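Side-chain contacts in alanine racemase (Actinobacillus succinogenes, PDB 3C3K), which is of unknown function in detail but adopts the two-lobed fold of periplasmic binding proteins, whose members typically close around small ligands: residues V68-M71 and S75-P78; S48-S53 and P78-I83; C44-D49 and R54-L59; M14-A19 and Y136-H141. All coordinates share one frame; numbering follows the deposited sequence.

From the N terminus, the end of strand 9-15 is the first segment to take part: contact 4 holds it to 136-141, closing a long loop between the two lobes of the fold. The other three contacts all lie within that loop, in the N-terminal lobe. Contact 3 folds 54-59 back on the end of strand 39-45, next to strand 9-15. Contact 2 starts from an overlapping stretch, 48-53, and reaches further on to 78-83, so that helix 50-56 meets helix 77-84. Inside the loop of contact 2, contact 1 joins strand 68-70 to the start of the same helix 77-84, and the two share Pro78.

Contact 1: V68-M71 and S75-P78; sequences VITM and SELP
Thr70 reaches across to Leu77 and Glu76 where the loop after strand 68-70 leads into helix 77-84, the first half of a beta-alpha-beta unit completed by strand 89-92. Along the strand, Val68 faces Leu57 and Met14, while Ile69 points to the other face of the parallel sheet and packs on Ile30 of helix 21-35. Branched aliphatic side chains of this kind suit a buried central strand.

Thr70 carries the contact, and its two branches do different work. The methyl CG2 meets Leu77 CD1 at 3.9 Å, the two side chains crossing at a slant. Leu77 bends to get there: its chi1 of -102° and chi2 of 30° both lie well off staggered positions, and its side chain also packs against Trp89 and Gln91 of the next strand. The hydroxyl takes the polar side. With OG1 anti to the backbone N (chi1 -172°), it looks toward the carboxylate of Glu76. Thr70 OG1 and Glu76 OE1 are 4.4 Å apart, and a water fills the gap, lying 2.8 Å from Thr70 OG1 and donating to Glu76 OE1 at 2.7 Å. Thr70 OG1 also bonds to the backbone N of Asp72, and Glu76 OE2 bonds to Ser53 OG, so each polar group has a second partner besides the water. Asp72 OD2 lies close to Glu76 OE1, a pairing of like charges that might favour protonation of one acid. At the strand's end Met71 turns its long, flexible chain onto Phe22 and Val26 of helix 21-35, and its backbone N bonds to Met14 O.

Contact 2: S48-S53 and P78-I83; sequences SDLARS and PELQNI
Leu50 is the apolar centre of this contact, pressing its two methyls against the first turn of helix 77-84. Its CG is anti to the backbone N (chi1 -173°), which carries CD1 to Leu80 CD2 at 3.9 Å, the two leucines passing in opposite directions. Leu80 CD2 also rests against Ser53 CB, 4.1 Å away, where a small residue lets the two helices come close. Glu79 lies across Leu50 at the more exposed border: its extended chain brings OE2 to 3.7 Å from Leu50 CD1, and the aliphatic part of the glutamate adds to the packing.

The capping bonds lie within 48-53. Asp49 is the N-cap of helix 50-56, and Asp49 OD1 accepts from Ala51 N at 3.0 Å and only weakly from Arg52 N; a short acidic side chain fits that place by meeting the exposed N-H groups of the first turn. Arg52 forms salt bridges with Glu47 and with Glu35 of the second subunit.

The two helices thus run side by side over one face of the N-terminal parallel sheet, with Leu57 packed between the sheet and the Leu80 and Ile83 side chains of helix 77-84.

Contact 3: C44-D49 and R54-L59; sequences CNTESD and RSCLTL
Cys44 and Cys56 meet sulfur and methylene against one another, in an apolar contact without a disulfide. Cys44 SG is 3.7 Å from Cys56 CB, and the two SG atoms, Cys44 SG and Cys56 SG, stand 3.8 Å apart, far beyond bonding distance. Small and only slightly polar, cysteine suits a place where strand and helix come this near. The sulfur of Cys56 sits between its backbone N and carbonyl carbon (chi1 68°), a turn that brings SG up beside Cys44 CB, while Thr46 CG2 closes over the same sulfur at 4.0 Å. Beyond these, Cys56 packs on Leu12 and Met14 of strand 9-15 and on Leu42 of the second subunit, and Cys44 on Ile41 of that subunit.

Hydrogen bonds shape each segment rather than join them. Threonine suits position 46, because its methyl faces the sulfur while OG1 bonds to Val15 O. The loop is tightened by Asp49 N donating to Thr46 O at 3.0 Å, after an inverse gamma turn centred on Asn45, whose ND2 bonds to Glu31 OE2 of the second subunit. On the helical side, Ser55 O is gripped twice by Thr58: by OG1 at 2.8 Å, nearly in line with the carbonyl, and by the backbone N at 3.2 Å. Here a hydroxyl reinforces the chain between helices 50-56 and 58-61.

The segments form the opening of a beta-alpha-beta crossover, in which the chain leaves strand 39-45, outermost in this chain's sheet, passes over strand 9-15 and enters the sheet again as strand 68-70, as in the Rossmann-like lobes of periplasmic binding proteins.

Contact 4: M14-A19 and Y136-H141; sequences MVSNIA and YQYAQH
A single serine, Ser16, meets two tyrosines of the other lobe, one by its carbon and one through a water. Ser16 CB approaches the phenol end of Tyr136, 3.3 Å from Tyr136 OH and 3.7 Å from Tyr136 CE2, coming in obliquely to the ring. With chi1 54° the serine hydroxyl lies between its backbone N and carbonyl carbon, on the side of the water that joins it to Tyr138. Ser16 OG and Tyr138 OH are 4.3 Å apart, and the water between them lies 2.6 Å from Ser16 OG and 2.8 Å from Tyr138 OH. A compact residue with a hydroxyl serves both partners, and a long phenol lets the tyrosines reach out from the start of helix 137-152. Tyr136 OH is itself bonded to Ser48 OG, which adds a direct link between the lobes.

The segments face each other across the cleft between the lobes, the place where relatives with the periplasmic binding protein fold hold their ligands; a glycerol, probably from the crystallisation liquor, lies about 3 Å from the Tyr138 side chain. Ser16 belongs to the loop that follows the C-terminal end of strand 9-15, the sheet edge that faces the cleft in this fold.

The flanking backbone is held by side chains on both sides. Asn17 OD1 accepts from Ala19 N at 2.8 Å, an Asx turn in which the donor is tilted 33° from the carbonyl plane. Across the cleft, Glu94 accepts from Gln137 N at the first turn of helix 137-152. Just before that turn, at the N-cap, Tyr136 places its CB over the centre of the Tyr138 ring, 3.7 Å above its plane.

Contact 1: V68-M71 and S75-P78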
loop_
_atom_site.group_PDB
_atom_site.type_symbol
_atom_site.label_atom_id
_atom_site.label_comp_id
_atom_site.label_asym_id
_atom_site.label_seq_id
_atom_site.Cartn_x
_atom_site.Cartn_y
_atom_site.Cartn_z
ATOM N N VAL B 68 -20.191 0.541 10.173
ATOM C CA VAL B 68 -18.805 0.079 10.162
ATOM C C VAL B 68 -18.592 -1.156 9.227
ATOM O O VAL B 68 -19.387 -2.080 9.215
ATOM C CB VAL B 68 -18.286 -0.103 11.644
ATOM C CG1 VAL B 68 -19.257 -0.833 12.444
ATOM C CG2 VAL B 68 -16.897 -0.814 11.727
ATOM N N ILE B 69 -17.548 -1.094 8.378
ATOM C CA ILE B 69 -17.036 -2.274 7.642
ATOM C C ILE B 69 -15.728 -2.616 8.257
ATOM O O ILE B 69 -14.913 -1.735 8.474
ATOM C CB ILE B 69 -16.862 -1.965 6.156
ATOM C CG1 ILE B 69 -18.225 -1.598 5.594
ATOM C CG2 ILE B 69 -16.274 -3.211 5.383
ATOM C CD1 ILE B 69 -18.151 -0.986 4.159
ATOM N N THR B 70 -15.590 -3.851 8.700
ATOM C CA THR B 70 -14.375 -4.328 9.348
ATOM C C THR B 70 -13.661 -5.408 8.491
ATOM O O THR B 70 -14.306 -6.247 7.880
ATOM C CB THR B 70 -14.632 -4.838 10.807
ATOM O OG1 THR B 70 -13.342 -5.094 11.415
ATOM C CG2 THR B 70 -15.553 -6.098 10.859
ATOM N N MET B 71 -12.327 -5.321 8.424
ATOM C CA MET B 71 -11.532 -6.299 7.793
ATOM C C MET B 71 -10.693 -6.998 8.927
ATOM O O MET B 71 -9.833 -7.817 8.636
ATOM C CB MET B 71 -10.603 -5.671 6.736
ATOM C CG MET B 71 -11.261 -4.639 5.690
ATOM S SD MET B 71 -9.923 -3.961 4.570
ATOM C CE MET B 71 -9.700 -5.414 3.709
ATOM N N SER B 75 -12.463 -13.269 15.165
ATOM C CA SER B 75 -12.663 -13.431 16.590
ATOM C C SER B 75 -12.857 -12.115 17.411
ATOM O O SER B 75 -13.167 -12.121 18.654
ATOM C CB SER B 75 -11.443 -14.128 17.139
ATOM O OG SER B 75 -10.322 -13.298 17.010
ATOM N N GLU B 76 -12.682 -10.997 16.715
ATOM C CA GLU B 76 -12.910 -9.687 17.304
ATOM C C GLU B 76 -14.402 -9.382 17.319
ATOM O O GLU B 76 -14.820 -8.546 18.085
ATOM C CB GLU B 76 -12.185 -8.611 16.487
ATOM C CG GLU B 76 -11.975 -7.293 17.270
ATOM C CD GLU B 76 -11.180 -6.249 16.516
ATOM O OE1 GLU B 76 -11.576 -5.905 15.350
ATOM O OE2 GLU B 76 -10.209 -5.739 17.131
ATOM N N LEU B 77 -15.181 -9.985 16.420
ATOM C CA LEU B 77 -16.593 -9.661 16.312
ATOM C C LEU B 77 -17.325 -9.790 17.651
ATOM O O LEU B 77 -17.948 -8.835 18.073
ATOM C CB LEU B 77 -17.263 -10.472 15.205
ATOM C CG LEU B 77 -17.567 -9.859 13.833
ATOM C CD1 LEU B 77 -16.654 -8.824 13.438
ATOM C CD2 LEU B 77 -17.724 -10.948 12.751
ATOM N N PRO B 78 -17.217 -10.960 18.339
ATOM C CA PRO B 78 -17.933 -11.091 19.633
ATOM C C PRO B 78 -17.456 -10.097 20.700
ATOM O O PRO B 78 -18.251 -9.681 21.531
ATOM C CB PRO B 78 -17.717 -12.573 20.029
ATOM C CG PRO B 78 -16.505 -12.969 19.316
ATOM C CD PRO B 78 -16.515 -12.218 17.994
HETATM O O HOH W 1 -13.850 -6.128 13.916
#

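Contact 2: S48-S53 and P78-I83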
loop_
_atom_site.group_PDB
_atom_site.type_symbol
_atom_site.label_atom_id
_atom_site.label_comp_id
_atom_site.label_asym_id
_atom_site.label_seq_id
_atom_site.Cartn_x
_atom_site.Cartn_y
_atom_site.Cartn_z
ATOM N N SER B 48 -6.501 -5.529 14.006
ATOM C CA SER B 48 -7.042 -6.424 14.993
ATOM C C SER B 48 -6.490 -6.233 16.389
ATOM O O SER B 48 -6.269 -7.192 17.146
ATOM C CB SER B 48 -6.880 -7.866 14.525
ATOM O OG SER B 48 -7.433 -7.978 13.213
ATOM N N ASP B 49 -6.241 -4.977 16.709
ATOM C CA ASP B 49 -5.820 -4.514 18.015
ATOM C C ASP B 49 -7.060 -3.975 18.675
ATOM O O ASP B 49 -7.673 -2.996 18.190
ATOM C CB ASP B 49 -4.809 -3.382 17.823
ATOM C CG ASP B 49 -4.325 -2.803 19.114
ATOM O OD1 ASP B 49 -5.099 -2.792 20.101
ATOM O OD2 ASP B 49 -3.159 -2.350 19.142
ATOM N N LEU B 50 -7.444 -4.629 19.762
ATOM C CA LEU B 50 -8.757 -4.400 20.359
ATOM C C LEU B 50 -8.885 -3.011 20.920
ATOM O O LEU B 50 -9.976 -2.411 20.841
ATOM C CB LEU B 50 -9.017 -5.413 21.445
ATOM C CG LEU B 50 -10.402 -5.430 22.052
ATOM C CD1 LEU B 50 -11.427 -5.752 21.004
ATOM C CD2 LEU B 50 -10.384 -6.546 23.145
ATOM N N ALA B 51 -7.763 -2.485 21.419
ATOM C CA ALA B 51 -7.782 -1.160 22.008
ATOM C C ALA B 51 -8.017 -0.141 20.908
ATOM O O ALA B 51 -8.794 0.788 21.087
ATOM C CB ALA B 51 -6.508 -0.869 22.761
ATOM N N ARG B 52 -7.328 -0.300 19.777
ATOM C CA ARG B 52 -7.602 0.576 18.626
ATOM C C ARG B 52 -9.058 0.497 18.169
ATOM O O ARG B 52 -9.677 1.493 17.896
ATOM C CB ARG B 52 -6.709 0.204 17.448
ATOM C CG ARG B 52 -5.374 0.775 17.530
ATOM C CD ARG B 52 -4.630 0.557 16.217
ATOM N NE ARG B 52 -3.211 0.789 16.394
ATOM C CZ ARG B 52 -2.240 0.325 15.603
ATOM N NH1 ARG B 52 -2.522 -0.427 14.534
ATOM N NH2 ARG B 52 -0.972 0.620 15.893
ATOM N N SER B 53 -9.605 -0.712 18.080
ATOM C CA SER B 53 -10.969 -0.897 17.615
ATOM C C SER B 53 -11.963 -0.214 18.520
ATOM O O SER B 53 -12.839 0.510 18.048
ATOM C CB SER B 53 -11.319 -2.355 17.614
ATOM O OG SER B 53 -10.380 -3.038 16.831
ATOM N N PRO B 78 -17.217 -10.960 18.339
ATOM C CA PRO B 78 -17.933 -11.091 19.633
ATOM C C PRO B 78 -17.456 -10.097 20.700
ATOM O O PRO B 78 -18.251 -9.681 21.531
ATOM C CB PRO B 78 -17.717 -12.573 20.029
ATOM C CG PRO B 78 -16.505 -12.969 19.316
ATOM C CD PRO B 78 -16.515 -12.218 17.994
ATOM N N GLU B 79 -16.217 -9.623 20.594
ATOM C CA GLU B 79 -15.667 -8.658 21.536
ATOM C C GLU B 79 -16.222 -7.230 21.316
ATOM O O GLU B 79 -16.090 -6.365 22.171
ATOM C CB GLU B 79 -14.156 -8.656 21.387
ATOM C CG GLU B 79 -13.503 -9.999 21.725
ATOM C CD GLU B 79 -11.965 -9.995 21.642
ATOM O OE1 GLU B 79 -11.313 -10.554 22.567
ATOM O OE2 GLU B 79 -11.392 -9.451 20.660
ATOM N N LEU B 80 -16.836 -6.999 20.164
ATOM C CA LEU B 80 -17.334 -5.689 19.826
ATOM C C LEU B 80 -18.842 -5.594 19.679
ATOM O O LEU B 80 -19.355 -4.501 19.431
ATOM C CB LEU B 80 -16.685 -5.182 18.529
ATOM C CG LEU B 80 -15.173 -5.026 18.431
ATOM C CD1 LEU B 80 -14.783 -4.641 16.942
ATOM C CD2 LEU B 80 -14.595 -4.034 19.471
ATOM N N GLN B 81 -19.530 -6.723 19.841
ATOM C CA GLN B 81 -20.949 -6.834 19.536
ATOM C C GLN B 81 -21.725 -5.891 20.473
ATOM O O GLN B 81 -22.706 -5.257 20.067
ATOM C CB GLN B 81 -21.414 -8.300 19.545
ATOM C CG GLN B 81 -22.007 -8.867 20.829
ATOM C CD GLN B 81 -21.724 -10.384 20.999
ATOM O OE1 GLN B 81 -21.264 -10.832 22.074
ATOM N NE2 GLN B 81 -21.959 -11.167 19.918
ATOM N N ASN B 82 -21.202 -5.709 21.678
ATOM C CA ASN B 82 -21.881 -4.849 22.606
ATOM C C ASN B 82 -21.777 -3.383 22.250
ATOM O O ASN B 82 -22.656 -2.607 22.592
ATOM C CB ASN B 82 -21.386 -5.091 24.007
ATOM C CG ASN B 82 -22.014 -6.318 24.613
ATOM O OD1 ASN B 82 -23.220 -6.597 24.430
ATOM N ND2 ASN B 82 -21.206 -7.093 25.297
ATOM N N ILE B 83 -20.709 -3.000 21.565
ATOM C CA ILE B 83 -20.582 -1.608 21.147
ATOM C C ILE B 83 -21.440 -1.379 19.908
ATOM O O ILE B 83 -22.104 -0.363 19.798
ATOM C CB ILE B 83 -19.093 -1.184 20.864
ATOM C CG1 ILE B 83 -18.259 -1.167 22.166
ATOM C CG2 ILE B 83 -19.044 0.179 20.185
ATOM C CD1 ILE B 83 -16.781 -1.222 21.904
#

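Contact 3: C44-D49 and R54-L59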
loop_
_atom_site.group_PDB
_atom_site.type_symbol
_atom_site.label_atom_id
_atom_site.label_comp_id
_atom_site.label_asym_id
_atom_site.label_seq_id
_atom_site.Cartn_x
_atom_site.Cartn_y
_atom_site.Cartn_z
ATOM N N CYS B 44 -9.595 3.386 9.926
ATOM C CA CYS B 44 -8.789 3.203 11.133
ATOM C C CYS B 44 -7.937 1.990 10.876
ATOM O O CYS B 44 -8.453 0.947 10.421
ATOM C CB CYS B 44 -9.644 2.944 12.342
ATOM S SG CYS B 44 -8.578 2.797 13.837
ATOM N N ASN B 45 -6.640 2.136 11.100
ATOM C CA ASN B 45 -5.711 1.049 10.874
ATOM C C ASN B 45 -5.656 0.274 12.154
ATOM O O ASN B 45 -4.746 0.453 12.982
ATOM C CB ASN B 45 -4.302 1.561 10.499
ATOM C CG ASN B 45 -3.398 0.438 10.112
ATOM O OD1 ASN B 45 -3.808 -0.441 9.326
ATOM N ND2 ASN B 45 -2.181 0.403 10.700
ATOM N N THR B 46 -6.644 -0.599 12.318
ATOM C CA THR B 46 -6.900 -1.246 13.637
ATOM C C THR B 46 -5.958 -2.417 13.825
ATOM O O THR B 46 -5.500 -2.719 14.936
ATOM C CB THR B 46 -8.416 -1.690 13.782
ATOM O OG1 THR B 46 -8.853 -2.305 12.570
ATOM C CG2 THR B 46 -9.306 -0.513 14.001
ATOM N N GLU B 47 -5.674 -3.117 12.730
ATOM C CA GLU B 47 -4.801 -4.322 12.794
ATOM C C GLU B 47 -5.190 -5.329 13.857
ATOM O O GLU B 47 -4.299 -5.879 14.586
ATOM C CB GLU B 47 -3.359 -3.913 13.052
ATOM C CG GLU B 47 -2.868 -2.875 12.081
ATOM C CD GLU B 47 -1.369 -2.621 12.206
ATOM O OE1 GLU B 47 -0.927 -1.682 12.893
ATOM O OE2 GLU B 47 -0.619 -3.371 11.588
ATOM N N SER B 48 -6.501 -5.529 14.006
ATOM C CA SER B 48 -7.042 -6.424 14.993
ATOM C C SER B 48 -6.490 -6.233 16.389
ATOM O O SER B 48 -6.269 -7.192 17.146
ATOM C CB SER B 48 -6.880 -7.866 14.525
ATOM O OG SER B 48 -7.433 -7.978 13.213
ATOM N N ASP B 49 -6.241 -4.977 16.709
ATOM C CA ASP B 49 -5.820 -4.514 18.015
ATOM C C ASP B 49 -7.060 -3.975 18.675
ATOM O O ASP B 49 -7.673 -2.996 18.190
ATOM C CB ASP B 49 -4.809 -3.382 17.823
ATOM C CG ASP B 49 -4.325 -2.803 19.114
ATOM O OD1 ASP B 49 -5.099 -2.792 20.101
ATOM O OD2 ASP B 49 -3.159 -2.350 19.142
ATOM N N ARG B 54 -11.833 -0.464 19.816
ATOM C CA ARG B 54 -12.739 0.135 20.776
ATOM C C ARG B 54 -12.732 1.642 20.654
ATOM O O ARG B 54 -13.778 2.328 20.754
ATOM C CB ARG B 54 -12.338 -0.281 22.189
ATOM C CG ARG B 54 -12.833 -1.655 22.512
ATOM C CD ARG B 54 -12.540 -2.094 23.967
ATOM N NE ARG B 54 -13.230 -3.372 24.132
ATOM C CZ ARG B 54 -12.814 -4.409 24.862
ATOM N NH1 ARG B 54 -11.675 -4.351 25.556
ATOM N NH2 ARG B 54 -13.562 -5.514 24.881
ATOM N N SER B 55 -11.541 2.172 20.428
ATOM C CA SER B 55 -11.389 3.610 20.386
ATOM C C SER B 55 -12.058 4.212 19.151
ATOM O O SER B 55 -12.789 5.188 19.230
ATOM C CB SER B 55 -9.895 3.961 20.556
ATOM O OG SER B 55 -9.562 5.111 19.848
ATOM N N CYS B 56 -11.860 3.612 17.991
ATOM C CA CYS B 56 -12.375 4.268 16.797
ATOM C C CYS B 56 -13.876 4.089 16.805
ATOM O O CYS B 56 -14.582 4.847 16.165
ATOM C CB CYS B 56 -11.702 3.775 15.508
ATOM S SG CYS B 56 -12.104 2.096 15.121
ATOM N N LEU B 57 -14.373 3.105 17.556
ATOM C CA LEU B 57 -15.834 2.869 17.604
ATOM C C LEU B 57 -16.622 3.900 18.417
ATOM O O LEU B 57 -17.841 3.944 18.316
ATOM C CB LEU B 57 -16.206 1.390 17.952
ATOM C CG LEU B 57 -15.962 0.315 16.877
ATOM C CD1 LEU B 57 -16.138 -1.059 17.473
ATOM C CD2 LEU B 57 -16.824 0.452 15.608
ATOM N N THR B 58 -15.936 4.778 19.161
ATOM C CA THR B 58 -16.606 5.927 19.748
ATOM C C THR B 58 -17.233 6.855 18.666
ATOM O O THR B 58 -18.146 7.614 18.973
ATOM C CB THR B 58 -15.712 6.768 20.650
ATOM O OG1 THR B 58 -14.634 7.254 19.886
ATOM C CG2 THR B 58 -15.090 5.942 21.769
ATOM N N LEU B 59 -16.782 6.779 17.416
ATOM C CA LEU B 59 -17.422 7.537 16.360
ATOM C C LEU B 59 -18.874 7.141 16.126
ATOM O O LEU B 59 -19.694 7.978 15.702
ATOM C CB LEU B 59 -16.642 7.402 15.048
ATOM C CG LEU B 59 -15.191 7.914 15.086
ATOM C CD1 LEU B 59 -14.440 7.381 13.918
ATOM C CD2 LEU B 59 -15.216 9.410 15.086
#

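Contact 4: M14-A19 and Y136-H141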
loop_
_atom_site.group_PDB
_atom_site.type_symbol
_atom_site.label_atom_id
_atom_site.label_comp_id
_atom_site.label_asym_id
_atom_site.label_seq_id
_atom_site.Cartn_x
_atom_site.Cartn_y
_atom_site.Cartn_z
ATOM N N MET B 14 -12.589 -0.320 9.332
ATOM C CA MET B 14 -11.555 -0.831 10.223
ATOM C C MET B 14 -10.689 -1.753 9.395
ATOM O O MET B 14 -11.089 -2.876 9.080
ATOM C CB MET B 14 -12.205 -1.580 11.401
ATOM C CG MET B 14 -12.732 -0.648 12.553
ATOM S SD MET B 14 -13.735 -1.411 13.928
ATOM C CE MET B 14 -14.301 -2.735 13.133
ATOM N N VAL B 15 -9.496 -1.281 9.054
ATOM C CA VAL B 15 -8.592 -1.930 8.114
ATOM C C VAL B 15 -7.618 -2.853 8.851
ATOM O O VAL B 15 -7.079 -2.488 9.918
ATOM C CB VAL B 15 -7.808 -0.826 7.396
ATOM C CG1 VAL B 15 -6.756 -1.375 6.471
ATOM C CG2 VAL B 15 -8.808 -0.013 6.571
ATOM N N SER B 16 -7.403 -4.050 8.310
ATOM C CA SER B 16 -6.476 -4.963 8.965
ATOM C C SER B 16 -5.005 -4.540 8.824
ATOM O O SER B 16 -4.229 -4.707 9.733
ATOM C CB SER B 16 -6.698 -6.386 8.440
ATOM O OG SER B 16 -6.602 -6.342 7.047
ATOM N N ASN B 17 -4.609 -3.979 7.701
ATOM C CA ASN B 17 -3.234 -3.418 7.597
ATOM C C ASN B 17 -3.163 -2.480 6.415
ATOM O O ASN B 17 -3.258 -2.863 5.257
ATOM C CB ASN B 17 -2.175 -4.562 7.456
ATOM C CG ASN B 17 -0.741 -4.057 7.408
ATOM O OD1 ASN B 17 -0.483 -2.889 7.141
ATOM N ND2 ASN B 17 0.215 -4.970 7.643
ATOM N N ILE B 18 -2.986 -1.231 6.717
ATOM C CA ILE B 18 -3.043 -0.206 5.725
ATOM C C ILE B 18 -1.868 -0.332 4.713
ATOM O O ILE B 18 -1.970 0.161 3.580
ATOM C CB ILE B 18 -3.140 1.173 6.443
ATOM C CG1 ILE B 18 -4.056 2.088 5.638
ATOM C CG2 ILE B 18 -1.729 1.706 6.936
ATOM C CD1 ILE B 18 -4.031 3.504 6.107
ATOM N N ALA B 19 -0.795 -1.010 5.102
ATOM C CA ALA B 19 0.302 -1.314 4.193
ATOM C C ALA B 19 0.121 -2.537 3.313
ATOM O O ALA B 19 0.899 -2.726 2.382
ATOM C CB ALA B 19 1.669 -1.377 4.874
ATOM N N TYR B 136 -6.101 -14.287 12.100
ATOM C CA TYR B 136 -7.104 -14.206 11.015
ATOM C C TYR B 136 -7.589 -15.563 10.549
ATOM O O TYR B 136 -6.777 -16.490 10.282
ATOM C CB TYR B 136 -6.580 -13.405 9.857
ATOM C CG TYR B 136 -6.306 -11.955 10.223
ATOM C CD1 TYR B 136 -5.115 -11.574 10.854
ATOM C CD2 TYR B 136 -7.253 -10.953 9.930
ATOM C CE1 TYR B 136 -4.899 -10.221 11.218
ATOM C CE2 TYR B 136 -7.022 -9.620 10.249
ATOM C CZ TYR B 136 -5.863 -9.248 10.876
ATOM O OH TYR B 136 -5.661 -7.901 11.204
ATOM N N GLN B 137 -8.915 -15.702 10.443
ATOM C CA GLN B 137 -9.455 -17.019 10.098
ATOM C C GLN B 137 -8.998 -17.346 8.681
ATOM O O GLN B 137 -8.713 -18.501 8.348
ATOM C CB GLN B 137 -10.985 -17.111 10.251
ATOM C CG GLN B 137 -11.497 -18.544 10.182
ATOM C CD GLN B 137 -13.017 -18.696 10.164
ATOM O OE1 GLN B 137 -13.565 -19.281 11.090
ATOM N NE2 GLN B 137 -13.695 -18.206 9.108
ATOM N N TYR B 138 -8.860 -16.346 7.831
ATOM C CA TYR B 138 -8.402 -16.751 6.529
ATOM C C TYR B 138 -6.982 -17.356 6.611
ATOM O O TYR B 138 -6.658 -18.237 5.850
ATOM C CB TYR B 138 -8.470 -15.648 5.498
ATOM C CG TYR B 138 -7.774 -14.356 5.850
ATOM C CD1 TYR B 138 -6.379 -14.192 5.701
ATOM C CD2 TYR B 138 -8.534 -13.228 6.222
ATOM C CE1 TYR B 138 -5.771 -12.927 6.020
ATOM C CE2 TYR B 138 -7.946 -12.015 6.520
ATOM C CZ TYR B 138 -6.586 -11.864 6.387
ATOM O OH TYR B 138 -6.098 -10.584 6.656
ATOM N N ALA B 139 -6.140 -16.885 7.521
ATOM C CA ALA B 139 -4.798 -17.472 7.560
ATOM C C ALA B 139 -4.867 -18.892 8.108
ATOM O O ALA B 139 -4.078 -19.780 7.702
ATOM C CB ALA B 139 -3.799 -16.602 8.338
ATOM N N GLN B 140 -5.813 -19.126 9.008
ATOM C CA GLN B 140 -6.032 -20.481 9.565
ATOM C C GLN B 140 -6.550 -21.447 8.462
ATOM O O GLN B 140 -6.084 -22.584 8.332
ATOM C CB GLN B 140 -7.039 -20.390 10.686
ATOM C CG GLN B 140 -6.524 -19.628 11.994
ATOM C CD GLN B 140 -7.681 -19.387 12.929
ATOM O OE1 GLN B 140 -8.513 -20.234 13.055
ATOM N NE2 GLN B 140 -7.770 -18.216 13.513
ATOM N N HIS B 141 -7.484 -20.970 7.655
ATOM C CA HIS B 141 -8.115 -21.787 6.623
ATOM C C HIS B 141 -7.105 -22.124 5.530
ATOM O O HIS B 141 -7.147 -23.229 4.934
ATOM C CB HIS B 141 -9.237 -20.991 5.939
ATOM C CG HIS B 141 -10.518 -20.976 6.705
ATOM N ND1 HIS B 141 -10.751 -21.797 7.791
ATOM C CD2 HIS B 141 -11.633 -20.236 6.549
ATOM C CE1 HIS B 141 -11.963 -21.577 8.258
ATOM N NE2 HIS B 141 -12.531 -20.651 7.505
HETATM O O HOH W 2 -7.815 -8.437 6.140
#